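Local coordinates for protein glycerol kinase, putative (Plasmodium falciparum, PDB 2W40) that probably catalyses the ATP-dependent phosphorylation of glycerol to sn-glycerol 3-phosphate, the single step of the glycerol kinase route of glycerol degradation, at residues F20-E23 / E24-V28; E112-T115 / E116-K120; Y133-T136 / Y137-A140. All blocks are in the same frame, centred on the assembly; numbering follows the deposited sequence. Where two conformers were deposited one is given.

Interaction 1. Residues F20-E23 / E24-V28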
# COMPACT_ATOMS: atom_id res chain seq x y z
N PHE C 20 15.75 28.98 21.66
CA PHE C 20 16.12 30.18 22.46
C PHE C 20 15.54 31.39 21.75
O PHE C 20 15.91 31.67 20.60
CB PHE C 20 17.63 30.29 22.70
CG PHE C 20 18.21 29.09 23.37
CD1 PHE C 20 18.53 29.10 24.70
CD2 PHE C 20 18.41 27.86 22.64
CE1 PHE C 20 19.09 27.96 25.30
CE2 PHE C 20 19.00 26.76 23.24
CZ PHE C 20 19.28 26.81 24.59
N TYR C 21 14.65 32.06 22.43
CA TYR C 21 14.00 33.25 21.97
C TYR C 21 14.57 34.49 22.65
O TYR C 21 14.78 34.50 23.85
CB TYR C 21 12.50 33.23 22.20
CG TYR C 21 11.74 32.23 21.35
CD1 TYR C 21 11.15 32.64 20.18
CD2 TYR C 21 11.44 30.95 21.79
CE1 TYR C 21 10.44 31.82 19.37
CE2 TYR C 21 10.77 30.10 20.96
CZ TYR C 21 10.22 30.55 19.76
OH TYR C 21 9.47 29.75 18.93
N ASP C 22 14.79 35.52 21.85
CA ASP C 22 15.13 36.83 22.44
C ASP C 22 13.79 37.42 22.96
O ASP C 22 12.73 36.85 22.79
CB ASP C 22 15.84 37.75 21.44
CG ASP C 22 14.97 38.28 20.34
OD1 ASP C 22 13.73 38.26 20.37
OD2 ASP C 22 15.63 38.86 19.42
N GLU C 23 13.81 38.61 23.59
CA GLU C 23 12.63 39.17 24.20
C GLU C 23 11.66 39.83 23.27
O GLU C 23 10.61 40.30 23.69
CB GLU C 23 13.02 40.04 25.39
CG GLU C 23 13.81 39.26 26.44
CD GLU C 23 14.23 40.00 27.67
OE1 GLU C 23 14.63 41.15 27.50
OE2 GLU C 23 14.17 39.45 28.79
N GLU C 24 12.01 39.88 21.97
CA GLU C 24 11.10 40.22 20.87
C GLU C 24 10.60 39.01 20.12
O GLU C 24 9.92 39.12 19.11
CB GLU C 24 11.77 41.27 19.94
CG GLU C 24 12.18 42.58 20.72
CD GLU C 24 10.93 43.49 21.09
OE1 GLU C 24 9.87 43.41 20.37
OE2 GLU C 24 11.01 44.28 22.10
N LEU C 25 10.82 37.84 20.75
CA LEU C 25 10.29 36.57 20.25
C LEU C 25 10.84 36.20 18.87
O LEU C 25 10.24 35.40 18.12
CB LEU C 25 8.76 36.56 20.31
CG LEU C 25 8.17 36.65 21.70
CD1 LEU C 25 6.65 36.72 21.58
CD2 LEU C 25 8.72 35.48 22.66
N ASN C 26 12.06 36.64 18.63
CA ASN C 26 12.89 36.11 17.53
C ASN C 26 13.70 34.89 18.02
O ASN C 26 14.24 34.91 19.12
CB ASN C 26 13.94 37.15 17.06
CG ASN C 26 13.35 38.48 16.66
OD1 ASN C 26 13.69 39.57 17.27
ND2 ASN C 26 12.48 38.46 15.67
N ILE C 27 13.74 33.83 17.22
CA ILE C 27 14.60 32.74 17.52
C ILE C 27 16.06 33.08 17.29
O ILE C 27 16.46 33.46 16.14
CB ILE C 27 14.21 31.43 16.67
CG1 ILE C 27 12.76 31.07 16.95
CG2 ILE C 27 15.17 30.31 17.00
CD1 ILE C 27 12.20 29.89 16.06
N VAL C 28 16.85 33.03 18.34
CA VAL C 28 18.30 33.23 18.23
C VAL C 28 19.13 31.95 18.15
O VAL C 28 20.25 31.94 17.69
CB VAL C 28 18.82 34.20 19.34
CG1 VAL C 28 18.03 35.60 19.22
CG2 VAL C 28 18.67 33.55 20.76

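Interaction 2. Residues E112-T115 / E116-K120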
# COMPACT_ATOMS: atom_id res chain seq x y z
N GLU C 112 -8.53 -3.71 23.30
CA GLU C 112 -9.36 -4.75 23.95
C GLU C 112 -9.96 -4.32 25.31
O GLU C 112 -11.18 -4.48 25.56
CB GLU C 112 -8.59 -6.11 24.05
CG GLU C 112 -9.34 -7.14 24.88
CD GLU C 112 -8.68 -8.53 24.94
OE1 GLU C 112 -7.45 -8.66 24.70
OE2 GLU C 112 -9.41 -9.47 25.30
N LEU C 113 -9.13 -3.68 26.14
CA LEU C 113 -9.51 -3.09 27.46
C LEU C 113 -10.54 -2.05 27.31
O LEU C 113 -11.52 -2.01 28.10
CB LEU C 113 -8.34 -2.50 28.32
CG LEU C 113 -7.43 -3.42 29.02
CD1 LEU C 113 -6.17 -2.54 29.40
CD2 LEU C 113 -8.20 -4.04 30.19
N VAL C 114 -10.34 -1.15 26.33
CA VAL C 114 -11.38 -0.12 26.12
C VAL C 114 -12.76 -0.70 25.73
O VAL C 114 -13.75 -0.31 26.25
CB VAL C 114 -10.89 0.96 25.08
CG1 VAL C 114 -12.02 1.91 24.62
CG2 VAL C 114 -9.64 1.71 25.64
N THR C 115 -12.78 -1.71 24.85
CA THR C 115 -14.00 -2.45 24.52
C THR C 115 -14.64 -3.04 25.78
O THR C 115 -15.83 -2.81 26.05
CB THR C 115 -13.70 -3.49 23.50
OG1 THR C 115 -13.20 -2.83 22.34
CG2 THR C 115 -14.97 -4.36 23.14
N GLU C 116 -13.84 -3.62 26.63
CA GLU C 116 -14.35 -4.23 27.90
C GLU C 116 -14.95 -3.24 28.88
O GLU C 116 -16.11 -3.38 29.38
CB GLU C 116 -13.24 -5.03 28.56
CG GLU C 116 -13.65 -5.58 29.90
CD GLU C 116 -12.55 -5.97 30.85
OE1 GLU C 116 -11.37 -6.06 30.50
OE2 GLU C 116 -12.94 -6.21 32.01
N PHE C 117 -14.17 -2.15 29.14
CA PHE C 117 -14.63 -1.17 30.06
C PHE C 117 -15.78 -0.36 29.53
O PHE C 117 -16.68 0.09 30.31
CB PHE C 117 -13.47 -0.22 30.44
CG PHE C 117 -12.59 -0.75 31.55
CD1 PHE C 117 -12.00 -1.99 31.42
CD2 PHE C 117 -12.43 -0.07 32.74
CE1 PHE C 117 -11.21 -2.51 32.47
CE2 PHE C 117 -11.65 -0.55 33.77
CZ PHE C 117 -11.05 -1.79 33.66
N SER C 118 -15.78 -0.06 28.22
CA SER C 118 -16.88 0.73 27.65
C SER C 118 -18.25 0.10 27.85
O SER C 118 -19.22 0.79 27.97
CB SER C 118 -16.70 1.09 26.19
OG SER C 118 -15.48 1.81 25.92
N ALA C 119 -18.29 -1.22 27.95
CA ALA C 119 -19.58 -1.91 28.17
C ALA C 119 -20.05 -1.87 29.61
O ALA C 119 -21.24 -2.26 29.97
CB ALA C 119 -19.43 -3.35 27.74
N LYS C 120 -19.19 -1.44 30.49
CA LYS C 120 -19.45 -1.37 31.93
C LYS C 120 -19.72 -0.03 32.55
O LYS C 120 -20.08 0.02 33.68
CB LYS C 120 -18.27 -2.02 32.69
CG LYS C 120 -18.25 -3.55 32.44
CD LYS C 120 -17.13 -4.23 33.23
CE LYS C 120 -16.14 -5.05 32.36
NZ LYS C 120 -16.10 -6.57 32.61

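Interaction 3. Residues Y133-T136 / Y137-A140. With EDO (1,2-ethanediol), chain B.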
# COMPACT_ATOMS: atom_id res chain seq x y z
N TYR C 133 -15.05 10.39 25.97
CA TYR C 133 -15.38 8.94 26.18
C TYR C 133 -14.08 8.15 26.36
O TYR C 133 -12.99 8.68 26.12
CB TYR C 133 -16.12 8.43 24.99
CG TYR C 133 -17.43 9.08 24.62
CD1 TYR C 133 -18.30 9.47 25.55
CD2 TYR C 133 -17.72 9.37 23.34
CE1 TYR C 133 -19.55 9.95 25.25
CE2 TYR C 133 -18.92 9.98 23.01
CZ TYR C 133 -19.86 10.24 24.02
OH TYR C 133 -21.10 10.84 23.71
N PHE C 134 -14.17 6.92 26.89
CA PHE C 134 -13.02 6.02 26.89
C PHE C 134 -12.50 5.92 25.47
O PHE C 134 -13.26 5.77 24.50
CB PHE C 134 -13.44 4.59 27.35
CG PHE C 134 -13.84 4.46 28.82
CD1 PHE C 134 -13.43 5.37 29.81
CD2 PHE C 134 -14.65 3.42 29.23
CE1 PHE C 134 -13.81 5.22 31.19
CE2 PHE C 134 -15.02 3.33 30.61
CZ PHE C 134 -14.55 4.14 31.55
N ASN C 135 -11.16 5.87 25.38
CA ASN C 135 -10.48 5.70 24.12
C ASN C 135 -9.09 5.13 24.34
O ASN C 135 -8.68 4.97 25.47
CB ASN C 135 -10.49 7.04 23.35
CG ASN C 135 -9.79 8.14 24.09
OD1 ASN C 135 -8.66 7.90 24.67
ND2 ASN C 135 -10.36 9.38 24.04
N THR C 136 -8.40 4.84 23.25
CA THR C 136 -7.05 4.28 23.32
C THR C 136 -5.97 5.33 23.44
O THR C 136 -4.76 4.98 23.53
CB THR C 136 -6.70 3.39 22.12
OG1 THR C 136 -6.76 4.22 20.98
CG2 THR C 136 -7.73 2.23 21.94
N TYR C 137 -6.41 6.59 23.42
CA TYR C 137 -5.58 7.80 23.11
C TYR C 137 -5.06 8.44 24.45
O TYR C 137 -3.85 8.74 24.58
CB TYR C 137 -6.50 8.76 22.35
CG TYR C 137 -5.97 10.14 22.03
CD1 TYR C 137 -4.61 10.37 21.77
CD2 TYR C 137 -6.85 11.14 21.85
CE1 TYR C 137 -4.17 11.71 21.41
CE2 TYR C 137 -6.43 12.42 21.55
CZ TYR C 137 -5.10 12.69 21.27
OH TYR C 137 -4.75 13.99 20.94
N PHE C 138 -6.00 8.69 25.39
CA PHE C 138 -5.68 9.26 26.72
C PHE C 138 -4.83 8.38 27.59
O PHE C 138 -4.64 7.25 27.27
CB PHE C 138 -6.91 9.79 27.37
CG PHE C 138 -7.37 11.14 26.84
CD1 PHE C 138 -7.02 11.61 25.58
CD2 PHE C 138 -8.08 11.98 27.69
CE1 PHE C 138 -7.44 12.90 25.16
CE2 PHE C 138 -8.52 13.25 27.27
CZ PHE C 138 -8.23 13.66 25.97
N SER C 139 -4.26 8.92 28.67
CA SER C 139 -3.24 8.16 29.43
C SER C 139 -3.85 6.97 30.19
O SER C 139 -3.14 5.96 30.39
CB SER C 139 -2.56 9.06 30.46
OG SER C 139 -2.00 10.18 29.85
N ALA C 140 -5.10 7.13 30.64
CA ALA C 140 -5.65 6.25 31.72
C ALA C 140 -5.58 4.75 31.34
O ALA C 140 -5.17 3.93 32.17
CB ALA C 140 -7.09 6.58 32.04
C1 EDO B . -16.38 12.85 22.96
O1 EDO B . -17.26 13.47 21.98
C2 EDO B . -15.30 12.02 22.31
O2 EDO B . -14.51 11.44 23.25
O HOH W 1 -6.85 5.82 27.60

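Interaction 1. Residues F20-E23 / E24-V28
The beta hairpin of strands 15-21 and 27-34, part of the actin-like ATPase fold, closes here through a type I turn from Asp22 to Leu25 and a G1 beta bulge formed by Leu25 and Asn26 opposite Asp22, Leu25 being left-handed (phi 63°). Its bonds run as in a 3:5 hairpin: Asp22 N donates to Asn26 O at 2.9 Å, while Leu25 N reaches Asp22 O. Two residues further along each strand, Val28 N binds Phe20 O at 2.8 Å, and the non-hydrogen-bonded pair Tyr21-Ile27 lies between. The Asp22 carboxylate holds the turn by its own bonds. With CG set between backbone N and carbonyl carbon (chi1 71°), OD1 turns back over the loop and accepts Asn26 N at 2.9 Å, from well above the carboxylate plane, plus a weak Asx-turn bond from Glu24 N. Tyr21 and Ile27 run side by side, Tyr21 CE1 meeting Ile27 CG1 obliquely at 3.4 Å, while Leu25 O sits at the ring edge, 3.6 Å from Tyr21 CD1. On the other side of the hairpin, Val28 CG1 packs on Asp22 CB at 3.8 Å. Tyr21 and Leu25 rest against helix 443-455, where Tyr21 OH bonds Ser445 OG; Phe20 and Val28 touch Leu67 of helix 49-70 and residues of strand 3-11, and Glu23 forms a salt bridge with Lys77 of strand 74-83.

Interaction 2. Residues E112-T115 / E116-K120
Glu116 N donates to Glu112 O at 3.0 Å, a regular i to i+4 bond of the short alpha-helix 111-118. Leu113 follows with a straighter one, Phe117 N lying 2.9 Å from Leu113 O at an N-H...O angle of 170°. Its side chain runs alongside those of Glu116 and Phe117: CD2 is the branch that touches, 3.8 Å from Glu116 OE1 and 4.1 Å from Phe117 CE1. Glu116 OE2 also pairs with Lys120 NZ in a salt bridge of 3.2 Å, weak as a hydrogen bond. The Phe117 ring continues inward to meet Phe141 of helix 140-149 edge to face, and Leu113 rests on that same residue. Val114 O carries two bonds from one residue. Ser118 N and Ser118 OG, each 2.8 Å from Val114 O, approach it from opposite faces of the carbonyl plane. Ser118 OG stands beside its own backbone N (chi1 -57°), which turns the hydroxyl back along the helix, and Val114 CG1 lies against it. Thr115 sends OG1 back to Glu111 O, while its carbonyl O has only a weak bond across the contact, from Ala119 N at 3.5 Å.

Interaction 3. Residues Y133-T136 / Y137-A140
The glycerol pocket is bordered by an Asx turn at Asn135, whose side-chain oxygen gathers two consecutive backbone amides; Asn135 to Phe138 are all buried. Asn135 OD1 lies 2.9 Å from Tyr137 N and 2.9 Å from Phe138 N. The Phe138 bond is nearly straight (172°) and tilts modestly from the amide plane; Tyr137 N comes from farther above that plane and bends to 143°. With CG between the backbone N and the carbonyl carbon (chi1 61°), the Asn135 amide folds over the chain that follows, which brings OD1 to both N-H groups. The amide runs beside the Tyr137 side chain, with OD1 3.3 Å from Tyr137 CB. This loop leads from helix 123-130 into helix 140-149 of the N-terminal FGGY domain, a member of the actin-like ATPase superfamily. A water donates to both Asn135 O (2.9 Å) and Phe138 O (2.7 Å), bridging the two ends of the turn. The Tyr137 side chain leads away from the turn, and its OH bonds O3 of a bound glycerol, consistent with substrate binding as in other glycerol kinases. Its ring meets Tyr356 edge to face. At the start of the segment, Tyr133 N donates to O2 of a 1,2-ethanediol, probably from the crystallisation liquor, at 3.0 Å, and C1 of that molecule lies over one face of the Tyr133 ring.

Interactions 2 and 3 are neighbours, their centres about 11 Å apart. Val114 CG2 packs 3.4 Å from Asn135 O, and Phe134 lies against Val114, Phe117 and Ser118, joining helix 111-118 to the loop that carries Tyr137. Through that loop interaction 3 reaches glycerol directly, and the Tyr137 side chain is about 10 Å from that of Thr270, which binds ADP in another structure of this protein; the Phe117 side chain of interaction 2 stays about 12 Å from a bound glycerol. Interaction 1 lies on the opposite side of the chain's centre, its own centre about 47 Å from that of interaction 2 and 36 Å from that of interaction 3.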